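Local atomic coordinates of alpha-L-rhamnosidase (Streptomyces avermitilis, PDB entry 3W5M), a protein that hydrolyses terminal non-reducing alpha-L-rhamnose residues from alpha-L-rhamnosides such as naringin, rutin, hesperidin and gum arabic, and binds L-rhamnose through a calcium-dependent carbohydrate-binding module. Residues S49-L54 and R85-V90; D58-G63 and P74-P79. All blocks are in the same frame, centred on the assembly; numbering follows the deposited sequence.

Contact 1: S49-L54 and R85-V90; sequences SSAAGL and RYFWSV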
loop_
_atom_site.group_PDB
_atom_site.type_symbol
_atom_site.label_atom_id
_atom_site.label_comp_id
_atom_site.label_asym_id
_atom_site.label_seq_id
_atom_site.Cartn_x
_atom_site.Cartn_y
_atom_site.Cartn_z
ATOM N N SER A 49 10.288 -16.701 32.196
ATOM C CA SER A 49 8.852 -16.878 31.995
ATOM C C SER A 49 8.022 -15.851 32.771
ATOM O O SER A 49 6.804 -15.788 32.621
ATOM C CB SER A 49 8.430 -18.313 32.361
ATOM O OG SER A 49 8.527 -18.515 33.763
ATOM N N SER A 50 8.685 -15.023 33.583
ATOM C CA SER A 50 8.010 -13.927 34.271
ATOM C C SER A 50 8.997 -12.788 34.518
ATOM O O SER A 50 10.208 -12.996 34.464
ATOM C CB SER A 50 7.402 -14.396 35.600
ATOM O OG SER A 50 8.426 -14.589 36.546
ATOM N N ALA A 51 8.464 -11.595 34.786
ATOM C CA ALA A 51 9.287 -10.411 35.022
ATOM C C ALA A 51 10.136 -10.569 36.282
ATOM O O ALA A 51 11.336 -10.304 36.242
ATOM C CB ALA A 51 8.428 -9.150 35.079
ATOM N N ALA A 52 9.522 -11.039 37.373
ATOM C CA ALA A 52 10.238 -11.297 38.639
ATOM C C ALA A 52 11.254 -12.417 38.480
ATOM O O ALA A 52 12.329 -12.377 39.065
ATOM C CB ALA A 52 9.259 -11.619 39.752
ATOM N N GLY A 53 10.924 -13.401 37.655
ATOM C CA GLY A 53 11.827 -14.515 37.381
ATOM C C GLY A 53 13.153 -14.187 36.723
ATOM O O GLY A 53 14.003 -15.055 36.602
ATOM N N LEU A 54 13.347 -12.941 36.284
ATOM C CA LEU A 54 14.589 -12.570 35.586
ATOM C C LEU A 54 15.878 -12.634 36.427
ATOM O O LEU A 54 16.974 -12.814 35.882
ATOM C CB LEU A 54 14.433 -11.207 34.897
ATOM C CG LEU A 54 13.553 -11.252 33.644
ATOM C CD1 LEU A 54 12.852 -9.910 33.412
ATOM C CD2 LEU A 54 14.424 -11.660 32.470
ATOM N N ARG A 85 4.619 -16.052 26.388
ATOM C CA ARG A 85 5.219 -14.744 26.670
ATOM C C ARG A 85 6.623 -14.886 27.282
ATOM O O ARG A 85 6.817 -15.609 28.272
ATOM C CB ARG A 85 4.280 -13.883 27.529
ATOM C CG ARG A 85 4.809 -12.471 27.799
ATOM C CD ARG A 85 3.711 -11.568 28.380
ATOM N NE ARG A 85 2.652 -11.344 27.408
ATOM C CZ ARG A 85 1.766 -10.354 27.452
ATOM N NH1 ARG A 85 1.769 -9.497 28.474
ATOM N NH2 ARG A 85 0.864 -10.246 26.480
ATOM N N TYR A 86 7.614 -14.257 26.659
ATOM C CA TYR A 86 8.982 -14.284 27.137
ATOM C C TYR A 86 9.388 -12.922 27.660
ATOM O O TYR A 86 9.360 -11.931 26.924
ATOM C CB TYR A 86 9.943 -14.713 26.028
ATOM C CG TYR A 86 9.757 -16.163 25.658
ATOM C CD1 TYR A 86 10.379 -17.178 26.404
ATOM C CD2 TYR A 86 8.915 -16.542 24.612
ATOM C CE1 TYR A 86 10.188 -18.517 26.083
ATOM C CE2 TYR A 86 8.723 -17.892 24.291
ATOM C CZ TYR A 86 9.369 -18.866 25.023
ATOM O OH TYR A 86 9.199 -20.200 24.706
ATOM N N PHE A 87 9.782 -12.879 28.931
ATOM C CA PHE A 87 10.231 -11.630 29.541
ATOM C C PHE A 87 11.735 -11.534 29.393
ATOM O O PHE A 87 12.444 -12.558 29.390
ATOM C CB PHE A 87 9.785 -11.537 30.998
ATOM C CG PHE A 87 8.310 -11.391 31.165
ATOM C CD1 PHE A 87 7.491 -12.509 31.183
ATOM C CD2 PHE A 87 7.728 -10.129 31.295
ATOM C CE1 PHE A 87 6.123 -12.379 31.340
ATOM C CE2 PHE A 87 6.358 -9.987 31.455
ATOM C CZ PHE A 87 5.555 -11.118 31.483
ATOM N N TRP A 88 12.221 -10.321 29.153
ATOM C CA TRP A 88 13.634 -10.135 28.985
ATOM C C TRP A 88 14.138 -8.814 29.514
ATOM O O TRP A 88 13.402 -7.857 29.685
ATOM C CB TRP A 88 14.086 -10.352 27.528
ATOM C CG TRP A 88 13.717 -9.231 26.575
ATOM C CD1 TRP A 88 12.484 -8.929 26.120
ATOM C CD2 TRP A 88 14.617 -8.282 25.998
ATOM N NE1 TRP A 88 12.546 -7.821 25.291
ATOM C CE2 TRP A 88 13.852 -7.424 25.183
ATOM C CE3 TRP A 88 16.006 -8.089 26.073
ATOM C CZ2 TRP A 88 14.424 -6.387 24.431
ATOM C CZ3 TRP A 88 16.585 -7.034 25.344
ATOM C CH2 TRP A 88 15.784 -6.200 24.525
ATOM N N SER A 89 15.435 -8.800 29.733
ATOM C CA SER A 89 16.124 -7.682 30.293
ATOM C C SER A 89 17.546 -7.787 29.803
ATOM O O SER A 89 18.052 -8.875 29.572
ATOM C CB SER A 89 16.080 -7.769 31.819
ATOM O OG SER A 89 16.457 -6.536 32.400
ATOM N N VAL A 90 18.187 -6.645 29.634
ATOM C CA VAL A 90 19.591 -6.601 29.244
ATOM C C VAL A 90 20.325 -5.558 30.115
ATOM O O VAL A 90 19.711 -4.608 30.642
ATOM C CB VAL A 90 19.745 -6.265 27.728
ATOM C CG1 VAL A 90 19.171 -4.888 27.385
ATOM C CG2 VAL A 90 21.181 -6.364 27.268
HETATM O O HOH W 1 5.772 -16.747 30.266
#
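The carbonyl oxygens of R85 and S49 face each other across a single water, which donates to both and lies 2.7 Å from S49 O. Two acceptors that could not bond directly are thereby linked where strand 85-94 begins. The guanidinium of R85 turns from this bridge to a salt bridge with E109 and a cation-pi contact with W107.

F87 carries the contact. Its CG stands anti to its own carbonyl carbon (chi1 -68°), which sends the ring toward the backbone of S49-A51. The amide nitrogen of A51 sits over one face of the ring, displaced toward the rim and 3.6 Å from F87 CG. S50 CA approaches F87 CD1 obliquely at 3.4 Å, S49 O also comes near that atom, and the methyl of A51 reaches F87 CD2 at 4.0 Å. The loop itself is shaped by an ST motif, in which S50 OG accepts from G53 N as the chain enters the short 3-10 turn. The ring of W107, on the next strand, also meets F87, with the planes about 60° apart.

The W88 indole packs on L27 and W29 of strand 26-32, while its backbone serves this contact: L54 CD2 rests 3.8 Å from F87 O and also touches W88 CA. The other methyl of L54, CD1, lies 4.2 Å from S89 CB, while S89 OG is hydrogen-bonded to S103 O.

No direct hydrogen bond joins the two segments. Cohesion comes from the F87 ring against the loop backbone and the two L54 methyls against the strand, with one water bridging two carbonyls. The contact thus rests largely on van der Waals packing, next to the backbone pairing of F87 with A48.

Contact 2: D58-G63 and P74-P79; sequences DVWDSG and PYAGPP
A classic beta bulge at V59 and W60, both facing V47 of strand 40-48, lies where the W60 indole packs on the loop P74-P79. W60 CG is anti to the backbone N (chi1 -171°), which sets it 3.5 Å from G77 CA. That CA forms a CH-pi contact with the five-membered ring, 13° off the normal. A76 N lies over the same face, 3.5 Å from W60 CH2, and the methyl of A76 meets CZ2. W60 and Y75 slide past each other in opposite directions; their rings meet obliquely, planes at 71°, and W60 CE3 comes 3.7 Å from Y75 CD1. The Y75 hydroxyl donates to P78 O at 2.7 Å, on a lone pair in the carbonyl plane, which fixes the far end of the ring. V59, crossing Y75 at about a right angle, touches the same OH with CG1. A side chain on G77 would collide with the indole. An alanine at W60 would probably leave the backbone of A76 and G77 without its aromatic cover and open a gap beside Y75. In this immunoglobulin-like domain, the bulged edge strand of one sheet thus packs on the loop following strand 73-74, which pairs with strand 26-32 of the other sheet.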
loop_
_atom_site.group_PDB
_atom_site.type_symbol
_atom_site.label_atom_id
_atom_site.label_comp_id
_atom_site.label_asym_id
_atom_site.label_seq_id
_atom_site.Cartn_x
_atom_site.Cartn_y
_atom_site.Cartn_z
ATOM N N ASP A 58 14.842 -18.744 33.868
ATOM C CA ASP A 58 14.575 -20.133 33.494
ATOM C C ASP A 58 14.599 -20.396 31.985
ATOM O O ASP A 58 14.511 -21.550 31.577
ATOM C CB ASP A 58 13.238 -20.601 34.073
ATOM C CG ASP A 58 12.074 -19.735 33.628
ATOM O OD1 ASP A 58 12.302 -18.742 32.902
ATOM O OD2 ASP A 58 10.929 -20.050 33.997
ATOM N N VAL A 59 14.708 -19.353 31.152
ATOM C CA VAL A 59 14.759 -19.590 29.689
ATOM C C VAL A 59 16.188 -19.453 29.162
ATOM O O VAL A 59 16.750 -20.389 28.612
ATOM C CB VAL A 59 13.733 -18.690 28.930
ATOM C CG1 VAL A 59 13.778 -18.915 27.423
ATOM C CG2 VAL A 59 12.324 -18.910 29.456
ATOM N N TRP A 60 16.798 -18.286 29.347
ATOM C CA TRP A 60 18.135 -18.040 28.819
ATOM C C TRP A 60 18.879 -17.021 29.663
ATOM O O TRP A 60 18.282 -16.119 30.241
ATOM C CB TRP A 60 18.061 -17.526 27.381
ATOM C CG TRP A 60 19.384 -17.423 26.637
ATOM C CD1 TRP A 60 20.397 -18.356 26.608
ATOM C CD2 TRP A 60 19.792 -16.367 25.756
ATOM N NE1 TRP A 60 21.408 -17.926 25.788
ATOM C CE2 TRP A 60 21.064 -16.711 25.249
ATOM C CE3 TRP A 60 19.201 -15.162 25.345
ATOM C CZ2 TRP A 60 21.766 -15.885 24.365
ATOM C CZ3 TRP A 60 19.903 -14.334 24.477
ATOM C CH2 TRP A 60 21.173 -14.703 23.988
ATOM N N ASP A 61 20.187 -17.202 29.723
ATOM C CA ASP A 61 21.099 -16.219 30.254
ATOM C C ASP A 61 22.324 -16.300 29.384
ATOM O O ASP A 61 23.063 -17.264 29.456
ATOM C CB ASP A 61 21.468 -16.533 31.706
ATOM C CG ASP A 61 22.262 -15.412 32.359
ATOM O OD1 ASP A 61 23.066 -14.730 31.664
ATOM O OD2 ASP A 61 22.076 -15.211 33.575
ATOM N N SER A 62 22.563 -15.280 28.565
ATOM C CA SER A 62 23.705 -15.299 27.660
ATOM C C SER A 62 25.010 -15.312 28.440
ATOM O O SER A 62 26.047 -15.602 27.860
ATOM C CB SER A 62 23.720 -14.048 26.791
ATOM O OG SER A 62 23.769 -12.891 27.621
ATOM N N GLY A 63 24.949 -14.959 29.728
ATOM C CA GLY A 63 26.142 -14.512 30.457
ATOM C C GLY A 63 26.739 -13.249 29.831
ATOM O O GLY A 63 26.191 -12.697 28.862
ATOM N N PRO A 74 20.524 -11.399 17.747
ATOM C CA PRO A 74 19.562 -12.511 17.759
ATOM C C PRO A 74 19.524 -13.272 19.060
ATOM O O PRO A 74 20.575 -13.626 19.635
ATOM C CB PRO A 74 20.036 -13.448 16.633
ATOM C CG PRO A 74 21.387 -12.972 16.245
ATOM C CD PRO A 74 21.626 -11.601 16.780
ATOM N N TYR A 75 18.309 -13.510 19.532
ATOM C CA TYR A 75 18.085 -14.503 20.586
ATOM C C TYR A 75 18.852 -15.780 20.272
ATOM O O TYR A 75 18.745 -16.310 19.163
ATOM C CB TYR A 75 16.612 -14.809 20.699
ATOM C CG TYR A 75 16.302 -15.944 21.662
ATOM C CD1 TYR A 75 16.308 -15.736 23.040
ATOM C CD2 TYR A 75 16.003 -17.226 21.181
ATOM C CE1 TYR A 75 16.023 -16.775 23.918
ATOM C CE2 TYR A 75 15.720 -18.280 22.051
ATOM C CZ TYR A 75 15.727 -18.051 23.414
ATOM O OH TYR A 75 15.438 -19.082 24.275
ATOM N N ALA A 76 19.620 -16.274 21.236
ATOM C CA ALA A 76 20.392 -17.517 20.996
ATOM C C ALA A 76 20.308 -18.489 22.157
ATOM O O ALA A 76 21.257 -19.206 22.453
ATOM C CB ALA A 76 21.847 -17.205 20.627
ATOM N N GLY A 77 19.157 -18.530 22.810
ATOM C CA GLY A 77 18.902 -19.536 23.834
ATOM C C GLY A 77 18.167 -20.751 23.290
ATOM O O GLY A 77 18.144 -20.969 22.086
ATOM N N PRO A 78 17.557 -21.545 24.191
ATOM C CA PRO A 78 16.842 -22.773 23.835
ATOM C C PRO A 78 15.635 -22.487 22.935
ATOM O O PRO A 78 15.101 -21.388 22.969
ATOM C CB PRO A 78 16.423 -23.339 25.198
ATOM C CG PRO A 78 17.434 -22.786 26.154
ATOM C CD PRO A 78 17.701 -21.399 25.653
ATOM N N PRO A 79 15.227 -23.463 22.098
ATOM C CA PRO A 79 14.132 -23.216 21.147
ATOM C C PRO A 79 12.888 -22.634 21.825
ATOM O O PRO A 79 12.449 -23.145 22.857
ATOM C CB PRO A 79 13.828 -24.613 20.623
ATOM C CG PRO A 79 15.140 -25.319 20.698
ATOM C CD PRO A 79 15.727 -24.854 21.997
#

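How the contacts relate
Both contacts lie in the N-terminal immunoglobulin-like domain, away from the rhamnose- and calcium-binding sites. From the N terminus, the chain leaves strand 40-48 into S49-L54, the first half of contact 1, then enters strand 60-66 through D58-G63. From the end of strand 73-74 it runs into P74-P79, closing contact 2 over ten intervening residues. Strand 85-94 then closes contact 1, so contact 2 is nested inside its larger loop. Their centres are 11 Å apart, and they meet where S49 OG probably hydrogen-bonds D58 OD2 and Y86 packs on V59. Together they tie two loops to the four-stranded sheet containing strands 40-48, 60-66 and 85-94.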